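Local coordinates for protein ALDH21) (Physcomitrella patens subsp. patens, PDB 5MZ5) that oxidises succinic semialdehyde to succinate with NADP(+) as cofactor, as an aldehyde dehydrogenase of lower plants and some vascular plants, at residues A[303-315]-A[336-348]. Residues are numbered along the deposited sequence; the frame is centred on the assembly and turned at random.
Sequences YTIQRLINGGFYQ and VKEGFVAAVKKLK
Where Ile305 meets Phe340 and Ile309 meets Val344, helices 303-313 and 336-345 run in broadly the same direction, their axes crossing at -55° with a closest approach of 9.7 Å. Ile305 is a knob in the hole made by Val336, Gly339, Phe340 and Ala343. Its CD1 reaches past the side chains to the helix backbone, 3.7 Å from Val336 O, while CG2 lies 3.8 Å from Ala343 CB; that small methyl and the backbone at Gly339 O give CG2 a smooth wall. Phe340 returns the insertion among Ile305, Leu308, Ile309 and Phe313. With CG anti to the backbone N (chi1 -174°), its flat ring extends across to the partner helix, where Leu308 O lies at the ring edge, 3.6 Å from CE1. One turn on, Ile309 fans out: CD1 touches Val344 CG1 at 3.6 Å and also Ala343 CB and Phe340 CE1, whereas CG2 meets Leu347 CD2 at 3.7 Å. An alanine here is likely to open a gap between Ala343, Val344 and Leu347, and to deprive the Phe340 ring of a neighbour. The Phe313 ring brings CE2 to 3.6 Å from Phe340 CZ, the two planes inclined at 34°, and Leu347 CD1 packs against CG of Phe313. Both helices lie on the catalytic-domain sheet, touching Val400 of strand 395-402 and Leu326 of strand 323-329; helix 301-313 is the beta-alpha-beta crossover between parallel neighbours 290-294 and 323-329. Tyr314, a succinate-binding residue, follows Phe313 directly. With no hydrogen bond joining the helices, their association rests on shape and hydrophobic burial.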
loop_
_atom_site.group_PDB
_atom_site.type_symbol
_atom_site.label_atom_id
_atom_site.label_comp_id
_atom_site.label_asym_id
_atom_site.label_seq_id
_atom_site.Cartn_x
_atom_site.Cartn_y
_atom_site.Cartn_z
ATOM N N TYR A 303 -1.778 -37.289 -7.836
ATOM C CA TYR A 303 -1.770 -35.860 -8.091
ATOM C C TYR A 303 -0.341 -35.328 -8.249
ATOM O O TYR A 303 -0.116 -34.504 -9.126
ATOM C CB TYR A 303 -2.539 -35.077 -7.013
ATOM C CG TYR A 303 -2.723 -33.626 -7.389
ATOM C CD1 TYR A 303 -3.740 -33.235 -8.258
ATOM C CD2 TYR A 303 -1.838 -32.651 -6.939
ATOM C CE1 TYR A 303 -3.889 -31.902 -8.645
ATOM C CE2 TYR A 303 -1.998 -31.313 -7.294
ATOM C CZ TYR A 303 -3.019 -30.945 -8.157
ATOM O OH TYR A 303 -3.167 -29.643 -8.562
ATOM N N THR A 304 0.612 -35.809 -7.422
ATOM C CA THR A 304 2.031 -35.410 -7.502
ATOM C C THR A 304 2.616 -35.750 -8.876
ATOM O O THR A 304 3.183 -34.862 -9.511
ATOM C CB THR A 304 2.848 -35.981 -6.332
ATOM O OG1 THR A 304 2.206 -35.599 -5.124
ATOM C CG2 THR A 304 4.302 -35.486 -6.324
ATOM N N ILE A 305 2.405 -37.002 -9.356
ATOM C CA ILE A 305 2.876 -37.489 -10.665
ATOM C C ILE A 305 2.290 -36.636 -11.793
ATOM O O ILE A 305 3.043 -36.188 -12.652
ATOM C CB ILE A 305 2.635 -39.028 -10.863
ATOM C CG1 ILE A 305 3.440 -39.892 -9.853
ATOM C CG2 ILE A 305 2.873 -39.508 -12.323
ATOM C CD1 ILE A 305 5.026 -39.738 -9.830
ATOM N N GLN A 306 0.961 -36.375 -11.758
ATOM C CA GLN A 306 0.281 -35.554 -12.770
ATOM C C GLN A 306 0.896 -34.169 -12.882
ATOM O O GLN A 306 1.074 -33.679 -13.990
ATOM C CB GLN A 306 -1.221 -35.427 -12.466
ATOM C CG GLN A 306 -2.040 -36.683 -12.787
ATOM C CD GLN A 306 -3.412 -36.717 -12.133
ATOM O OE1 GLN A 306 -3.913 -35.734 -11.561
ATOM N NE2 GLN A 306 -4.067 -37.872 -12.217
ATOM N N ARG A 307 1.233 -33.538 -11.731
ATOM C CA ARG A 307 1.827 -32.194 -11.718
ATOM C C ARG A 307 3.270 -32.215 -12.177
ATOM O O ARG A 307 3.707 -31.280 -12.845
ATOM C CB ARG A 307 1.657 -31.518 -10.347
ATOM C CG ARG A 307 0.181 -31.360 -9.941
ATOM C CD ARG A 307 -0.459 -30.108 -10.483
ATOM N NE ARG A 307 -0.881 -30.236 -11.874
ATOM C CZ ARG A 307 -0.973 -29.218 -12.726
ATOM N NH1 ARG A 307 -0.645 -27.986 -12.343
ATOM N NH2 ARG A 307 -1.385 -29.424 -13.971
ATOM N N LEU A 308 3.996 -33.305 -11.860
ATOM C CA LEU A 308 5.383 -33.487 -12.305
ATOM C C LEU A 308 5.431 -33.707 -13.822
ATOM O O LEU A 308 6.353 -33.221 -14.486
ATOM C CB LEU A 308 6.046 -34.646 -11.574
ATOM C CG LEU A 308 6.306 -34.477 -10.086
ATOM C CD1 LEU A 308 6.930 -35.743 -9.519
ATOM C CD2 LEU A 308 7.166 -33.247 -9.793
ATOM N N ILE A 309 4.415 -34.405 -14.371
ATOM C CA ILE A 309 4.261 -34.642 -15.820
ATOM C C ILE A 309 4.004 -33.288 -16.510
ATOM O O ILE A 309 4.670 -32.974 -17.500
ATOM C CB ILE A 309 3.146 -35.696 -16.117
ATOM C CG1 ILE A 309 3.592 -37.124 -15.716
ATOM C CG2 ILE A 309 2.626 -35.631 -17.587
ATOM C CD1 ILE A 309 4.785 -37.779 -16.600
ATOM N N ASN A 310 3.079 -32.465 -15.946
ATOM C CA ASN A 310 2.784 -31.135 -16.478
ATOM C C ASN A 310 4.066 -30.283 -16.491
ATOM O O ASN A 310 4.402 -29.695 -17.518
ATOM C CB ASN A 310 1.647 -30.452 -15.699
ATOM C CG ASN A 310 1.376 -29.031 -16.173
ATOM O OD1 ASN A 310 0.795 -28.796 -17.236
ATOM N ND2 ASN A 310 1.891 -28.053 -15.452
ATOM N N GLY A 311 4.796 -30.284 -15.385
ATOM C CA GLY A 311 6.042 -29.540 -15.280
ATOM C C GLY A 311 7.090 -29.924 -16.305
ATOM O O GLY A 311 7.637 -29.066 -17.006
ATOM N N GLY A 312 7.363 -31.210 -16.380
ATOM C CA GLY A 312 8.378 -31.747 -17.271
ATOM C C GLY A 312 8.074 -31.799 -18.754
ATOM O O GLY A 312 9.012 -31.837 -19.554
ATOM N N PHE A 313 6.789 -31.843 -19.150
ATOM C CA PHE A 313 6.435 -32.061 -20.556
ATOM C C PHE A 313 5.335 -31.175 -21.170
ATOM O O PHE A 313 5.060 -31.344 -22.367
ATOM C CB PHE A 313 6.056 -33.540 -20.755
ATOM C CG PHE A 313 7.136 -34.477 -20.263
ATOM C CD1 PHE A 313 8.288 -34.693 -21.016
ATOM C CD2 PHE A 313 7.041 -35.074 -19.010
ATOM C CE1 PHE A 313 9.311 -35.506 -20.537
ATOM C CE2 PHE A 313 8.077 -35.870 -18.522
ATOM C CZ PHE A 313 9.187 -36.116 -19.304
ATOM N N TYR A 314 4.726 -30.240 -20.412
ATOM C CA TYR A 314 3.727 -29.319 -20.989
ATOM C C TYR A 314 4.488 -28.383 -21.950
ATOM O O TYR A 314 5.670 -28.087 -21.702
ATOM C CB TYR A 314 2.979 -28.526 -19.891
ATOM C CG TYR A 314 3.519 -27.128 -19.622
ATOM C CD1 TYR A 314 4.793 -26.937 -19.077
ATOM C CD2 TYR A 314 2.759 -26.000 -19.912
ATOM C CE1 TYR A 314 5.319 -25.656 -18.901
ATOM C CE2 TYR A 314 3.259 -24.715 -19.698
ATOM C CZ TYR A 314 4.538 -24.547 -19.188
ATOM O OH TYR A 314 5.017 -23.276 -18.966
ATOM N N GLN A 315 3.840 -27.968 -23.066
ATOM C CA GLN A 315 4.443 -27.142 -24.132
ATOM C C GLN A 315 5.666 -27.857 -24.758
ATOM O O GLN A 315 6.467 -27.239 -25.459
ATOM C CB GLN A 315 4.797 -25.711 -23.628
ATOM C CG GLN A 315 4.014 -24.579 -24.309
ATOM C CD GLN A 315 2.527 -24.525 -23.974
ATOM O OE1 GLN A 315 1.687 -24.283 -24.838
ATOM N NE2 GLN A 315 2.158 -24.705 -22.716
ATOM N N VAL A 336 8.335 -43.023 -7.110
ATOM C CA VAL A 336 8.201 -41.845 -7.975
ATOM C C VAL A 336 8.717 -42.164 -9.382
ATOM O O VAL A 336 7.979 -41.959 -10.339
ATOM C CB VAL A 336 8.831 -40.554 -7.357
ATOM C CG1 VAL A 336 8.835 -39.384 -8.355
ATOM C CG2 VAL A 336 8.090 -40.160 -6.083
ATOM N N LYS A 337 9.948 -42.691 -9.499
ATOM C CA LYS A 337 10.562 -43.069 -10.777
ATOM C C LYS A 337 9.643 -44.014 -11.578
ATOM O O LYS A 337 9.398 -43.774 -12.757
ATOM C CB LYS A 337 11.950 -43.710 -10.535
ATOM C CG LYS A 337 12.660 -44.189 -11.807
ATOM C CD LYS A 337 14.122 -44.503 -11.558
ATOM C CE LYS A 337 14.383 -45.860 -10.972
ATOM N NZ LYS A 337 15.823 -46.236 -11.066
ATOM N N GLU A 338 9.120 -45.063 -10.924
ATOM C CA GLU A 338 8.222 -46.033 -11.535
ATOM C C GLU A 338 6.945 -45.341 -12.084
ATOM O O GLU A 338 6.633 -45.485 -13.272
ATOM C CB GLU A 338 7.897 -47.133 -10.517
ATOM C CG GLU A 338 7.113 -48.306 -11.052
ATOM C CD GLU A 338 6.542 -49.180 -9.953
ATOM O OE1 GLU A 338 5.661 -48.690 -9.210
ATOM O OE2 GLU A 338 6.969 -50.351 -9.829
ATOM N N GLY A 339 6.245 -44.603 -11.218
ATOM C CA GLY A 339 5.022 -43.896 -11.573
ATOM C C GLY A 339 5.223 -42.814 -12.619
ATOM O O GLY A 339 4.409 -42.691 -13.541
ATOM N N PHE A 340 6.311 -42.034 -12.488
ATOM C CA PHE A 340 6.666 -40.961 -13.412
ATOM C C PHE A 340 6.993 -41.503 -14.801
ATOM O O PHE A 340 6.382 -41.040 -15.768
ATOM C CB PHE A 340 7.802 -40.076 -12.847
ATOM C CG PHE A 340 8.164 -38.848 -13.647
ATOM C CD1 PHE A 340 7.286 -37.766 -13.735
ATOM C CD2 PHE A 340 9.415 -38.734 -14.248
ATOM C CE1 PHE A 340 7.633 -36.622 -14.457
ATOM C CE2 PHE A 340 9.768 -37.575 -14.947
ATOM C CZ PHE A 340 8.873 -36.533 -15.056
ATOM N N VAL A 341 7.903 -42.503 -14.904
ATOM C CA VAL A 341 8.283 -43.132 -16.186
ATOM C C VAL A 341 7.057 -43.789 -16.857
ATOM O O VAL A 341 6.865 -43.618 -18.060
ATOM C CB VAL A 341 9.507 -44.087 -16.061
ATOM C CG1 VAL A 341 9.692 -44.947 -17.309
ATOM C CG2 VAL A 341 10.788 -43.310 -15.762
ATOM N N ALA A 342 6.215 -44.500 -16.083
ATOM C CA ALA A 342 4.990 -45.115 -16.611
ATOM C C ALA A 342 4.040 -44.042 -17.191
ATOM O O ALA A 342 3.484 -44.235 -18.276
ATOM C CB ALA A 342 4.277 -45.926 -15.527
ATOM N N ALA A 343 3.906 -42.897 -16.504
ATOM C CA ALA A 343 3.069 -41.797 -16.978
ATOM C C ALA A 343 3.636 -41.100 -18.228
ATOM O O ALA A 343 2.850 -40.768 -19.113
ATOM C CB ALA A 343 2.788 -40.805 -15.860
ATOM N N VAL A 344 4.983 -40.952 -18.355
ATOM C CA VAL A 344 5.555 -40.319 -19.564
ATOM C C VAL A 344 5.353 -41.228 -20.782
ATOM O O VAL A 344 5.154 -40.709 -21.885
ATOM C CB VAL A 344 7.011 -39.716 -19.506
ATOM C CG1 VAL A 344 7.530 -39.488 -18.093
ATOM C CG2 VAL A 344 8.015 -40.482 -20.354
ATOM N N LYS A 345 5.374 -42.572 -20.576
ATOM C CA LYS A 345 5.181 -43.570 -21.629
ATOM C C LYS A 345 3.767 -43.551 -22.217
ATOM O O LYS A 345 3.571 -44.024 -23.338
ATOM C CB LYS A 345 5.565 -44.982 -21.133
ATOM C CG LYS A 345 7.078 -45.199 -21.134
ATOM C CD LYS A 345 7.482 -46.437 -20.355
ATOM C CE LYS A 345 8.450 -47.308 -21.119
ATOM N NZ LYS A 345 9.827 -46.758 -21.162
ATOM N N LYS A 346 2.807 -42.957 -21.488
ATOM C CA LYS A 346 1.403 -42.849 -21.886
ATOM C C LYS A 346 1.106 -41.561 -22.656
ATOM O O LYS A 346 0.019 -41.452 -23.239
ATOM C CB LYS A 346 0.484 -42.950 -20.647
ATOM C CG LYS A 346 0.385 -44.353 -20.067
ATOM C CD LYS A 346 -0.481 -44.384 -18.809
ATOM C CE LYS A 346 -0.644 -45.795 -18.276
ATOM N NZ LYS A 346 -1.799 -45.912 -17.348
ATOM N N LEU A 347 2.055 -40.581 -22.643
ATOM C CA LEU A 347 1.882 -39.272 -23.272
ATOM C C LEU A 347 1.751 -39.367 -24.783
ATOM O O LEU A 347 2.623 -39.926 -25.436
ATOM C CB LEU A 347 2.979 -38.271 -22.864
ATOM C CG LEU A 347 3.082 -37.887 -21.374
ATOM C CD1 LEU A 347 4.298 -36.995 -21.123
ATOM C CD2 LEU A 347 1.796 -37.230 -20.865
ATOM N N LYS A 348 0.636 -38.857 -25.333
ATOM C CA LYS A 348 0.375 -38.904 -26.771
ATOM C C LYS A 348 1.164 -37.836 -27.491
ATOM O O LYS A 348 0.996 -36.646 -27.232
ATOM C CB LYS A 348 -1.117 -38.773 -27.097
ATOM C CG LYS A 348 -1.933 -39.930 -26.604
ATOM C CD LYS A 348 -3.383 -39.738 -26.887
ATOM C CE LYS A 348 -4.112 -41.003 -26.541
ATOM N NZ LYS A 348 -5.579 -40.879 -26.761
#